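Local coordinates for protein pyroglutamyl-peptidase I (Fervidobacterium islandicum, PDB 6LTQ) that probably removes N-terminal pyroglutamate (5-oxoproline) residues from peptides, as a pyroglutamyl peptidase of a keratin-degrading thermophile, at residues R91-V95 with I131-A135; F45-L50 with L214-K218; L181-P185 with S200-Q206; L66-K71 with Y162-R166. One frame throughout, in Å; residues are numbered along the deposited sequence.

Contact 1. Residues R91-V95 with I131-A135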
loop_
_atom_site.group_PDB
_atom_site.type_symbol
_atom_site.label_atom_id
_atom_site.label_comp_id
_atom_site.label_asym_id
_atom_site.label_seq_id
_atom_site.Cartn_x
_atom_site.Cartn_y
_atom_site.Cartn_z
ATOM N N ARG D 91 9.556 13.616 1.729
ATOM C CA ARG D 91 8.588 13.822 0.656
ATOM C C ARG D 91 8.631 15.288 0.215
ATOM O O ARG D 91 8.023 16.166 0.844
ATOM C CB ARG D 91 7.204 13.391 1.122
ATOM C CG ARG D 91 6.098 13.612 0.124
ATOM C CD ARG D 91 4.829 12.927 0.594
ATOM N NE ARG D 91 3.628 13.629 0.155
ATOM C CZ ARG D 91 2.396 13.164 0.330
ATOM N NH1 ARG D 91 1.355 13.879 -0.086
ATOM N NH2 ARG D 91 2.205 11.974 0.910
ATOM N N LEU D 92 9.352 15.536 -0.866
ATOM C CA LEU D 92 9.548 16.884 -1.380
ATOM C C LEU D 92 8.366 17.262 -2.263
ATOM O O LEU D 92 8.105 16.608 -3.283
ATOM C CB LEU D 92 10.860 16.953 -2.162
ATOM C CG LEU D 92 12.004 16.357 -1.342
ATOM C CD1 LEU D 92 13.135 15.964 -2.240
ATOM C CD2 LEU D 92 12.501 17.357 -0.275
ATOM N N GLU D 93 7.658 18.319 -1.879
ATOM C CA GLU D 93 6.415 18.700 -2.542
ATOM C C GLU D 93 6.679 19.726 -3.637
ATOM O O GLU D 93 7.219 20.808 -3.379
ATOM C CB GLU D 93 5.422 19.244 -1.518
ATOM C CG GLU D 93 5.021 18.221 -0.461
ATOM C CD GLU D 93 4.137 17.091 -0.999
ATOM O OE1 GLU D 93 3.809 17.078 -2.214
ATOM O OE2 GLU D 93 3.730 16.234 -0.180
ATOM N N ARG D 94 6.265 19.403 -4.859
ATOM C CA ARG D 94 6.515 20.290 -5.978
ATOM C C ARG D 94 5.359 21.228 -6.273
ATOM O O ARG D 94 5.572 22.249 -6.945
ATOM C CB ARG D 94 6.825 19.461 -7.237
ATOM C CG ARG D 94 7.456 20.246 -8.361
ATOM C CD ARG D 94 8.037 19.353 -9.411
ATOM N NE ARG D 94 8.887 20.106 -10.335
ATOM C CZ ARG D 94 9.637 19.559 -11.285
ATOM N NH1 ARG D 94 9.652 18.241 -11.456
ATOM N NH2 ARG D 94 10.390 20.337 -12.060
ATOM N N VAL D 95 4.141 20.894 -5.838
ATOM C CA VAL D 95 2.921 21.563 -6.294
ATOM C C VAL D 95 2.119 22.034 -5.093
ATOM O O VAL D 95 1.850 21.245 -4.177
ATOM C CB VAL D 95 2.037 20.628 -7.147
ATOM C CG1 VAL D 95 0.709 21.314 -7.502
ATOM C CG2 VAL D 95 2.769 20.188 -8.390
ATOM N N ILE D 131 14.002 20.959 -7.389
ATOM C CA ILE D 131 13.542 19.954 -6.440
ATOM C C ILE D 131 14.129 18.578 -6.751
ATOM O O ILE D 131 14.395 17.790 -5.829
ATOM C CB ILE D 131 12.002 19.961 -6.395
ATOM C CG1 ILE D 131 11.479 19.064 -5.268
ATOM C CG2 ILE D 131 11.378 19.609 -7.755
ATOM C CD1 ILE D 131 9.982 19.290 -4.999
ATOM N N LYS D 132 14.376 18.261 -8.029
ATOM C CA LYS D 132 14.974 16.962 -8.331
ATOM C C LYS D 132 16.396 16.879 -7.801
ATOM O O LYS D 132 16.844 15.808 -7.360
ATOM C CB LYS D 132 14.978 16.701 -9.842
ATOM C CG LYS D 132 13.604 16.642 -10.472
ATOM C CD LYS D 132 12.806 15.452 -10.003
ATOM C CE LYS D 132 12.964 14.305 -10.981
ATOM N NZ LYS D 132 12.814 14.786 -12.380
ATOM N N ALA D 133 17.118 18.002 -7.825
ATOM C CA ALA D 133 18.461 18.020 -7.263
ATOM C C ALA D 133 18.444 17.831 -5.746
ATOM O O ALA D 133 19.368 17.218 -5.195
ATOM C CB ALA D 133 19.174 19.328 -7.642
ATOM N N VAL D 134 17.427 18.348 -5.052
ATOM C CA VAL D 134 17.315 18.078 -3.619
ATOM C C VAL D 134 17.141 16.577 -3.389
ATOM O O VAL D 134 17.845 15.968 -2.580
ATOM C CB VAL D 134 16.149 18.868 -2.997
ATOM C CG1 VAL D 134 16.080 18.627 -1.471
ATOM C CG2 VAL D 134 16.266 20.357 -3.296
ATOM N N ALA D 135 16.206 15.969 -4.129
ATOM C CA ALA D 135 15.955 14.534 -3.980
ATOM C C ALA D 135 17.201 13.734 -4.291
ATOM O O ALA D 135 17.526 12.773 -3.584
ATOM C CB ALA D 135 14.803 14.095 -4.891
#
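Ile131 has the most area covered in this contact, followed by Leu92 and Arg94. Ile131 opens the helical segment and reaches across to the strand. Its CD1 lies 3.8 Å from CB of Leu92 and 3.5 Å from the carbonyl O of Glu93. The extended chi angles of Ile131, both t, carry CD1 out to the strand backbone. Leu92 points at the helix and spreads along it. Its CD2 packs 4.0 Å from CG1 of Val134, and its CD1 sits 3.6 Å from CB of Ala135. The small alanine lets the leucine come close to the helix surface. Strand 91-93 and helix 131-135 run antiparallel, at 172°, with their axes 9.4 Å apart. This is helix-on-sheet packing of an alpha/beta fold. Helix 131-140 leads into strand 145-148, which pairs in parallel with strand 90-97; the route from 90-97 to the helix passes through the antiparallel strand 124-126. Ile131 also touches Leu177 of strand 175-181, so the helix reaches beyond strand 90-97. Glu93 faces away from the helix and makes a salt bridge with Arg91, OE2 to NE 2.6 Å. At the margin, the guanidinium of Arg94 lies with one face over Ile131, NE to CG2 3.6 Å. No hydrogen bond joins the two segments. The charged ends of Arg94 and Lys132 instead form salt bridges with Asp114 of the second subunit.

Contact 2. Residues F45-L50 with L214-K218; sequences FPHISL and LENLK
Segment 45-50 is a loop that enters strand 48-50. Segment 214-218 is the end of a helix: Leu214 and Glu215 are helical, Asn216 leaves helical phi/psi at -116/21, and Leu217 and Lys218 turn in 3-10 form. The closest CA atoms are those of Phe45 and Glu215, 7.3 Å apart. Polar contacts gather at the helix end. His47, chi1 p, points its NE2 at Leu214 O at 3.0 Å, a weak hydrogen bond with an angle of 122°. Lys218 curls back, with chi2 and chi3 both p, so that its NZ bonds to Glu215 O at 2.7 Å. The same NZ lies over one face of the His47 ring. The helix ends with His47 and Lys218 at the carbonyls of Leu214 and Glu215. The apolar contacts centre on Leu214, chi1 m and chi2 t. Its CD1 is 3.9 Å from CZ of Phe45. Its CD2 is 4.1 Å from CD1 of Ile48 and 4.4 Å from CD1 of Leu50. Phe45, chi1 m, also meets CG of Glu215 with the edge of its ring, CE1 to CG 3.9 Å. The contact joins the end of helix 203-215 to the beginning of strand 48-55, a helix-on-sheet packing of an alpha/beta fold. Strand 48-55 pairs in parallel with strand 15-22, and Leu214 also rests on Val17 of that strand and on Leu79 of strand 77-83.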
loop_
_atom_site.group_PDB
_atom_site.type_symbol
_atom_site.label_atom_id
_atom_site.label_comp_id
_atom_site.label_asym_id
_atom_site.label_seq_id
_atom_site.Cartn_x
_atom_site.Cartn_y
_atom_site.Cartn_z
ATOM N N PHE D 45 25.051 27.783 11.082
ATOM C CA PHE D 45 25.180 27.669 9.628
ATOM C C PHE D 45 26.024 28.787 9.034
ATOM O O PHE D 45 25.679 29.974 9.202
ATOM C CB PHE D 45 23.795 27.641 8.984
ATOM C CG PHE D 45 23.068 26.347 9.190
ATOM C CD1 PHE D 45 23.366 25.243 8.409
ATOM C CD2 PHE D 45 22.104 26.229 10.176
ATOM C CE1 PHE D 45 22.705 24.041 8.603
ATOM C CE2 PHE D 45 21.438 25.034 10.377
ATOM C CZ PHE D 45 21.738 23.938 9.589
ATOM N N PRO D 46 27.117 28.480 8.324
ATOM C CA PRO D 46 28.047 29.537 7.891
ATOM C C PRO D 46 27.505 30.460 6.812
ATOM O O PRO D 46 27.994 31.589 6.688
ATOM C CB PRO D 46 29.256 28.749 7.356
ATOM C CG PRO D 46 29.009 27.309 7.728
ATOM C CD PRO D 46 27.530 27.159 7.827
ATOM N N HIS D 47 26.531 30.025 6.020
ATOM C CA HIS D 47 26.105 30.779 4.850
ATOM C C HIS D 47 24.678 31.307 4.908
ATOM O O HIS D 47 24.206 31.871 3.912
ATOM C CB HIS D 47 26.255 29.925 3.588
ATOM C CG HIS D 47 25.353 28.731 3.560
ATOM N ND1 HIS D 47 25.239 27.853 4.617
ATOM C CD2 HIS D 47 24.486 28.297 2.618
ATOM C CE1 HIS D 47 24.365 26.909 4.311
ATOM N NE2 HIS D 47 23.892 27.157 3.103
ATOM N N ILE D 48 23.958 31.133 6.012
ATOM C CA ILE D 48 22.560 31.541 6.055
ATOM C C ILE D 48 22.225 32.159 7.401
ATOM O O ILE D 48 22.849 31.856 8.426
ATOM C CB ILE D 48 21.590 30.362 5.767
ATOM C CG1 ILE D 48 21.669 29.307 6.871
ATOM C CG2 ILE D 48 21.851 29.741 4.384
ATOM C CD1 ILE D 48 20.739 28.110 6.650
ATOM N N SER D 49 21.220 33.026 7.393
ATOM C CA SER D 49 20.610 33.552 8.607
ATOM C C SER D 49 19.299 32.806 8.808
ATOM O O SER D 49 18.314 33.062 8.105
ATOM C CB SER D 49 20.395 35.061 8.510
ATOM O OG SER D 49 21.452 35.683 7.794
ATOM N N LEU D 50 19.284 31.888 9.764
ATOM C CA LEU D 50 18.169 30.971 9.926
ATOM C C LEU D 50 17.132 31.556 10.871
ATOM O O LEU D 50 17.424 31.800 12.045
ATOM C CB LEU D 50 18.655 29.627 10.459
ATOM C CG LEU D 50 17.560 28.568 10.588
ATOM C CD1 LEU D 50 16.951 28.275 9.237
ATOM C CD2 LEU D 50 18.141 27.307 11.195
ATOM N N LEU D 214 19.519 22.501 4.150
ATOM C CA LEU D 214 19.996 23.825 4.544
ATOM C C LEU D 214 21.465 24.009 4.198
ATOM O O LEU D 214 21.866 25.077 3.718
ATOM C CB LEU D 214 19.774 24.032 6.037
ATOM C CG LEU D 214 18.320 24.159 6.484
ATOM C CD1 LEU D 214 18.213 24.028 8.005
ATOM C CD2 LEU D 214 17.671 25.463 5.971
ATOM N N GLU D 215 22.285 22.972 4.410
ATOM C CA GLU D 215 23.713 23.091 4.134
ATOM C C GLU D 215 24.016 23.229 2.650
ATOM O O GLU D 215 25.078 23.750 2.300
ATOM C CB GLU D 215 24.481 21.877 4.664
ATOM C CG GLU D 215 24.740 21.872 6.150
ATOM C CD GLU D 215 25.413 20.587 6.612
ATOM O OE1 GLU D 215 25.665 19.710 5.760
ATOM O OE2 GLU D 215 25.628 20.425 7.830
ATOM N N ASN D 216 23.130 22.766 1.764
ATOM C CA ASN D 216 23.445 22.726 0.339
ATOM C C ASN D 216 22.540 23.631 -0.494
ATOM O O ASN D 216 22.451 23.459 -1.714
ATOM C CB ASN D 216 23.385 21.279 -0.157
ATOM C CG ASN D 216 24.496 20.434 0.421
ATOM O OD1 ASN D 216 25.608 20.425 -0.103
ATOM N ND2 ASN D 216 24.208 19.729 1.521
ATOM N N LEU D 217 21.912 24.621 0.147
ATOM C CA LEU D 217 20.850 25.401 -0.475
ATOM C C LEU D 217 21.311 26.071 -1.762
ATOM O O LEU D 217 20.521 26.239 -2.697
ATOM C CB LEU D 217 20.349 26.447 0.517
ATOM C CG LEU D 217 18.870 26.818 0.524
ATOM C CD1 LEU D 217 17.998 25.629 0.151
ATOM C CD2 LEU D 217 18.501 27.326 1.897
ATOM N N LYS D 218 22.581 26.481 -1.823
ATOM C CA LYS D 218 23.090 27.182 -3.003
ATOM C C LYS D 218 22.871 26.383 -4.271
ATOM O O LYS D 218 22.525 26.964 -5.309
ATOM C CB LYS D 218 24.589 27.487 -2.897
ATOM C CG LYS D 218 25.058 28.423 -1.783
ATOM C CD LYS D 218 24.814 27.786 -0.451
ATOM C CE LYS D 218 25.515 26.434 -0.381
ATOM N NZ LYS D 218 25.810 26.007 1.001
#

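Contact 3. Residues L181-P185 with S200-Q206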
loop_
_atom_site.group_PDB
_atom_site.type_symbol
_atom_site.label_atom_id
_atom_site.label_comp_id
_atom_site.label_asym_id
_atom_site.label_seq_id
_atom_site.Cartn_x
_atom_site.Cartn_y
_atom_site.Cartn_z
ATOM N N LEU D 181 7.122 15.035 5.967
ATOM C CA LEU D 181 7.935 14.183 6.814
ATOM C C LEU D 181 7.152 12.963 7.290
ATOM O O LEU D 181 5.952 13.068 7.608
ATOM C CB LEU D 181 8.431 14.955 8.057
ATOM C CG LEU D 181 9.199 16.236 7.764
ATOM C CD1 LEU D 181 9.257 17.088 9.064
ATOM C CD2 LEU D 181 10.592 15.905 7.239
ATOM N N PRO D 182 7.822 11.812 7.382
ATOM C CA PRO D 182 7.183 10.625 7.966
ATOM C C PRO D 182 6.807 10.853 9.421
ATOM O O PRO D 182 7.333 11.739 10.092
ATOM C CB PRO D 182 8.275 9.538 7.863
ATOM C CG PRO D 182 9.187 9.994 6.733
ATOM C CD PRO D 182 9.167 11.528 6.836
ATOM N N PHE D 183 5.888 10.020 9.907
ATOM C CA PHE D 183 5.724 9.858 11.350
ATOM C C PHE D 183 7.068 9.554 12.007
ATOM O O PHE D 183 7.925 8.874 11.431
ATOM C CB PHE D 183 4.786 8.697 11.650
ATOM C CG PHE D 183 3.336 9.050 11.659
ATOM C CD1 PHE D 183 2.884 10.227 12.240
ATOM C CD2 PHE D 183 2.420 8.171 11.137
ATOM C CE1 PHE D 183 1.534 10.512 12.286
ATOM C CE2 PHE D 183 1.055 8.459 11.171
ATOM C CZ PHE D 183 0.620 9.629 11.749
ATOM N N LEU D 184 7.251 10.051 13.232
ATOM C CA LEU D 184 8.303 9.530 14.084
ATOM C C LEU D 184 7.935 8.121 14.550
ATOM O O LEU D 184 6.752 7.791 14.677
ATOM C CB LEU D 184 8.522 10.427 15.315
ATOM C CG LEU D 184 8.980 11.863 15.033
ATOM C CD1 LEU D 184 8.945 12.683 16.335
ATOM C CD2 LEU D 184 10.372 11.924 14.410
ATOM N N PRO D 185 8.929 7.277 14.825
ATOM C CA PRO D 185 8.612 5.926 15.321
ATOM C C PRO D 185 7.713 5.940 16.553
ATOM O O PRO D 185 6.793 5.112 16.655
ATOM C CB PRO D 185 9.991 5.330 15.613
ATOM C CG PRO D 185 10.924 6.087 14.706
ATOM C CD PRO D 185 10.372 7.495 14.646
ATOM N N SER D 200 7.773 4.902 9.336
ATOM C CA SER D 200 8.270 5.967 10.199
ATOM C C SER D 200 9.719 6.266 9.840
ATOM O O SER D 200 10.346 5.547 9.067
ATOM C CB SER D 200 8.127 5.572 11.675
ATOM O OG SER D 200 8.979 4.475 11.959
ATOM N N MET D 201 10.256 7.349 10.408
ATOM C CA MET D 201 11.671 7.658 10.244
ATOM C C MET D 201 12.136 8.362 11.513
ATOM O O MET D 201 11.437 9.251 12.006
ATOM C CB MET D 201 11.918 8.530 9.001
ATOM C CG MET D 201 13.411 8.822 8.701
ATOM S SD MET D 201 13.580 9.894 7.251
ATOM C CE MET D 201 13.386 8.708 5.905
ATOM N N THR D 202 13.273 7.933 12.061
ATOM C CA THR D 202 13.724 8.506 13.331
ATOM C C THR D 202 13.913 10.014 13.219
ATOM O O THR D 202 14.200 10.553 12.144
ATOM C CB THR D 202 15.041 7.870 13.804
ATOM O OG1 THR D 202 16.101 8.202 12.899
ATOM C CG2 THR D 202 14.915 6.349 13.914
ATOM N N LEU D 203 13.756 10.694 14.363
ATOM C CA LEU D 203 14.011 12.133 14.410
ATOM C C LEU D 203 15.429 12.444 13.962
ATOM O O LEU D 203 15.669 13.431 13.243
ATOM C CB LEU D 203 13.779 12.660 15.832
ATOM C CG LEU D 203 14.029 14.166 16.007
ATOM C CD1 LEU D 203 13.017 15.006 15.194
ATOM C CD2 LEU D 203 13.975 14.526 17.488
ATOM N N GLU D 204 16.389 11.595 14.342
ATOM C CA GLU D 204 17.774 11.850 13.970
ATOM C C GLU D 204 17.951 11.886 12.453
ATOM O O GLU D 204 18.581 12.803 11.906
ATOM C CB GLU D 204 18.690 10.803 14.619
ATOM C CG GLU D 204 18.472 10.639 16.149
ATOM C CD GLU D 204 17.361 9.639 16.517
ATOM O OE1 GLU D 204 17.617 8.409 16.485
ATOM O OE2 GLU D 204 16.241 10.064 16.873
ATOM N N LEU D 205 17.360 10.922 11.748
ATOM C CA LEU D 205 17.514 10.889 10.294
ATOM C C LEU D 205 16.727 12.013 9.621
ATOM O O LEU D 205 17.223 12.640 8.674
ATOM C CB LEU D 205 17.093 9.518 9.747
ATOM C CG LEU D 205 17.389 9.293 8.257
ATOM C CD1 LEU D 205 18.881 9.469 7.928
ATOM C CD2 LEU D 205 16.872 7.912 7.795
ATOM N N GLN D 206 15.512 12.302 10.101
ATOM C CA GLN D 206 14.755 13.423 9.537
ATOM C C GLN D 206 15.499 14.742 9.742
ATOM O O GLN D 206 15.532 15.598 8.849
ATOM C CB GLN D 206 13.368 13.525 10.172
ATOM C CG GLN D 206 12.467 12.333 9.958
ATOM C CD GLN D 206 11.037 12.678 10.237
ATOM O OE1 GLN D 206 10.616 13.826 10.052
ATOM N NE2 GLN D 206 10.271 11.700 10.693
#
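Residues 181-184 run extended from the end of strand 175-181, and Leu184 is the N-cap of helix 185-189, which Pro185 begins. Residues 200-202 are also extended, and Thr202 is the N-cap of helix 203-215, its OG1 accepting from Leu205 N at 3.2 Å. The backbones come closest at Phe183 and Ser200, CA to CA 4.8 Å. One backbone hydrogen bond crosses there, Met201 N to Phe183 O, 3.0 Å. Gln206 points at the other segment. Its NE2 donates to Pro182 O and to Met201 O, both at 3.0 Å. Around this bridge, Leu184 CD2 lies 3.8 Å from Leu203 CB, and Pro182 CG lies 3.8 Å from Met201 CB. Pro185 CD sits 3.3 Å from Met201 O. Pro185, Ser200 and Thr202 also pack on the third subunit. The chemistry implies a buried junction of two helix starts held by hydrogen bonds to backbone carbonyls and by proline and leucine packing: a single amide side chain satisfies two carbonyls, while Gln206 OE1 is left without a polar partner.

Contact 4. Residues L66-K71 with Y162-R166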
loop_
_atom_site.group_PDB
_atom_site.type_symbol
_atom_site.label_atom_id
_atom_site.label_comp_id
_atom_site.label_asym_id
_atom_site.label_seq_id
_atom_site.Cartn_x
_atom_site.Cartn_y
_atom_site.Cartn_z
ATOM N N LEU D 66 1.962 33.346 9.758
ATOM C CA LEU D 66 3.025 33.381 8.750
ATOM C C LEU D 66 3.130 34.753 8.103
ATOM O O LEU D 66 4.237 35.255 7.870
ATOM C CB LEU D 66 2.789 32.313 7.669
ATOM C CG LEU D 66 3.832 32.258 6.536
ATOM C CD1 LEU D 66 5.239 31.940 7.049
ATOM C CD2 LEU D 66 3.445 31.249 5.435
ATOM N N GLU D 67 1.989 35.354 7.750
ATOM C CA GLU D 67 2.030 36.690 7.166
ATOM C C GLU D 67 2.629 37.684 8.150
ATOM O O GLU D 67 3.438 38.538 7.766
ATOM C CB GLU D 67 0.628 37.137 6.742
ATOM C CG GLU D 67 0.571 38.543 6.135
ATOM C CD GLU D 67 1.504 38.727 4.946
ATOM O OE1 GLU D 67 1.831 37.733 4.267
ATOM O OE2 GLU D 67 1.910 39.875 4.680
ATOM N N GLU D 68 2.277 37.547 9.433
ATOM C CA GLU D 68 2.800 38.447 10.454
ATOM C C GLU D 68 4.314 38.353 10.515
ATOM O O GLU D 68 5.002 39.374 10.636
ATOM C CB GLU D 68 2.175 38.084 11.809
ATOM C CG GLU D 68 2.698 38.828 13.041
ATOM C CD GLU D 68 2.133 38.272 14.367
ATOM O OE1 GLU D 68 2.152 37.033 14.585
ATOM O OE2 GLU D 68 1.656 39.081 15.195
ATOM N N TYR D 69 4.856 37.142 10.349
ATOM C CA TYR D 69 6.307 36.997 10.325
ATOM C C TYR D 69 6.883 37.561 9.043
ATOM O O TYR D 69 7.934 38.212 9.066
ATOM C CB TYR D 69 6.739 35.540 10.484
ATOM C CG TYR D 69 8.180 35.435 10.935
ATOM C CD1 TYR D 69 9.234 35.526 10.027
ATOM C CD2 TYR D 69 8.486 35.287 12.281
ATOM C CE1 TYR D 69 10.563 35.452 10.455
ATOM C CE2 TYR D 69 9.798 35.216 12.717
ATOM C CZ TYR D 69 10.835 35.300 11.807
ATOM O OH TYR D 69 12.142 35.225 12.262
ATOM N N TYR D 70 6.223 37.312 7.907
ATOM C CA TYR D 70 6.716 37.890 6.662
ATOM C C TYR D 70 6.719 39.414 6.734
ATOM O O TYR D 70 7.626 40.049 6.173
ATOM C CB TYR D 70 5.886 37.423 5.456
ATOM C CG TYR D 70 6.269 36.084 4.845
ATOM C CD1 TYR D 70 7.603 35.726 4.624
ATOM C CD2 TYR D 70 5.280 35.185 4.477
ATOM C CE1 TYR D 70 7.933 34.489 4.060
ATOM C CE2 TYR D 70 5.598 33.954 3.916
ATOM C CZ TYR D 70 6.917 33.609 3.708
ATOM O OH TYR D 70 7.202 32.376 3.150
ATOM N N LYS D 71 5.694 40.032 7.365
ATOM C CA LYS D 71 5.822 41.481 7.487
ATOM C C LYS D 71 6.928 41.919 8.429
ATOM O O LYS D 71 7.571 42.939 8.167
ATOM C CB LYS D 71 4.554 42.248 7.809
ATOM C CG LYS D 71 4.878 43.464 6.950
ATOM C CD LYS D 71 4.005 44.432 6.296
ATOM C CE LYS D 71 2.750 44.945 6.917
ATOM N NZ LYS D 71 2.529 46.097 5.910
ATOM N N TYR D 162 0.257 29.828 -0.079
ATOM C CA TYR D 162 0.384 31.214 0.370
ATOM C C TYR D 162 1.780 31.757 0.081
ATOM O O TYR D 162 1.928 32.846 -0.484
ATOM C CB TYR D 162 0.047 31.318 1.861
ATOM C CG TYR D 162 -0.025 32.766 2.323
ATOM C CD1 TYR D 162 1.118 33.442 2.735
ATOM C CD2 TYR D 162 -1.229 33.458 2.304
ATOM C CE1 TYR D 162 1.053 34.770 3.132
ATOM C CE2 TYR D 162 -1.306 34.776 2.699
ATOM C CZ TYR D 162 -0.165 35.427 3.111
ATOM O OH TYR D 162 -0.255 36.743 3.497
ATOM N N SER D 163 2.825 30.990 0.424
ATOM C CA SER D 163 4.185 31.477 0.223
ATOM C C SER D 163 4.544 31.578 -1.252
ATOM O O SER D 163 5.189 32.550 -1.667
ATOM C CB SER D 163 5.210 30.583 0.950
ATOM O OG SER D 163 5.111 30.738 2.363
ATOM N N LEU D 164 4.158 30.583 -2.069
ATOM C CA LEU D 164 4.498 30.680 -3.483
ATOM C C LEU D 164 3.705 31.797 -4.164
ATOM O O LEU D 164 4.226 32.456 -5.069
ATOM C CB LEU D 164 4.274 29.327 -4.183
ATOM C CG LEU D 164 5.341 28.237 -3.906
ATOM C CD1 LEU D 164 4.891 26.845 -4.463
ATOM C CD2 LEU D 164 6.670 28.581 -4.498
ATOM N N HIS D 165 2.457 32.024 -3.744
ATOM C CA HIS D 165 1.682 33.133 -4.299
ATOM C C HIS D 165 2.251 34.483 -3.869
ATOM O O HIS D 165 2.435 35.380 -4.699
ATOM C CB HIS D 165 0.224 33.032 -3.879
ATOM C CG HIS D 165 -0.621 34.150 -4.406
ATOM N ND1 HIS D 165 -0.710 34.442 -5.751
ATOM C CD2 HIS D 165 -1.403 35.056 -3.771
ATOM C CE1 HIS D 165 -1.520 35.473 -5.923
ATOM N NE2 HIS D 165 -1.953 35.866 -4.736
ATOM N N ARG D 166 2.514 34.650 -2.566
ATOM C CA ARG D 166 3.139 35.880 -2.086
ATOM C C ARG D 166 4.465 36.118 -2.794
ATOM O O ARG D 166 4.810 37.261 -3.120
ATOM C CB ARG D 166 3.349 35.812 -0.574
ATOM C CG ARG D 166 3.661 37.175 0.072
ATOM C CD ARG D 166 4.129 37.003 1.511
ATOM N NE ARG D 166 3.962 38.212 2.323
ATOM C CZ ARG D 166 4.797 39.249 2.304
ATOM N NH1 ARG D 166 4.563 40.298 3.089
ATOM N NH2 ARG D 166 5.864 39.241 1.504
#
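Glu67 is the polar centre of this contact. Its OE1 takes a very short hydrogen bond from Tyr162 OH, 2.4 Å, and a second from Arg166 NE, 2.9 Å. Its OE2 accepts from Arg166 NH1 at 3.1 Å. Carboxylate and guanidinium therefore meet through two bonds in a salt bridge, with the tyrosine hydroxyl as a third donor. Arg166 NH2 has its own partner in Thr172 O. A second polar pair lies deeper: Tyr70 OH and Ser163 OG are hydrogen-bonded at 2.8 Å. Ser163 OG also bonds to His80 of strand 77-83, which ties the helix pair to the sheet. The axes of segments 66-71 and 162-166 cross at -38°, running in roughly the same direction. They sit side by side on one face of the central sheet of an alpha/beta/alpha fold. Helix 59-72 is the link between strand 48-55 and strand 77-83. The segment axes are 12.0 Å apart, a wide spacing filled by long side chains. Leu66 and Tyr70, one helical turn apart, both point into the gap. Leu66 CD2 is 4.2 Å from CD1 of Tyr162 and 3.5 Å from Ser163 OG. Tyr70 CD2 lies 3.7 Å from CD of Arg166 and 4.5 Å from CE1 of Tyr162. Beyond the helix pair, Leu66 and Tyr70 also pack on Leu18 of strand 15-22.

Contacts 1 and 3 are buried, while contacts 2 and 4 are partly exposed. Contacts 2 and 3 share helix 203-215, one at its end and the other at its start. Contacts 1 and 2 place helices on the same sheet, and contact 4 lies on its other face. Strand 48-55 of contact 2 runs on to helix 59-72 of contact 4. Contacts 3 and 4 are on opposite sides of the chain's centre. Contact 1 is apolar across its segments, contact 2 apolar with one weak hydrogen bond; contact 3 rests on hydrogen bonds to backbone carbonyls, contact 4 on a salt bridge and hydroxyl hydrogen bonds. Only contacts 1 and 3 border other subunits.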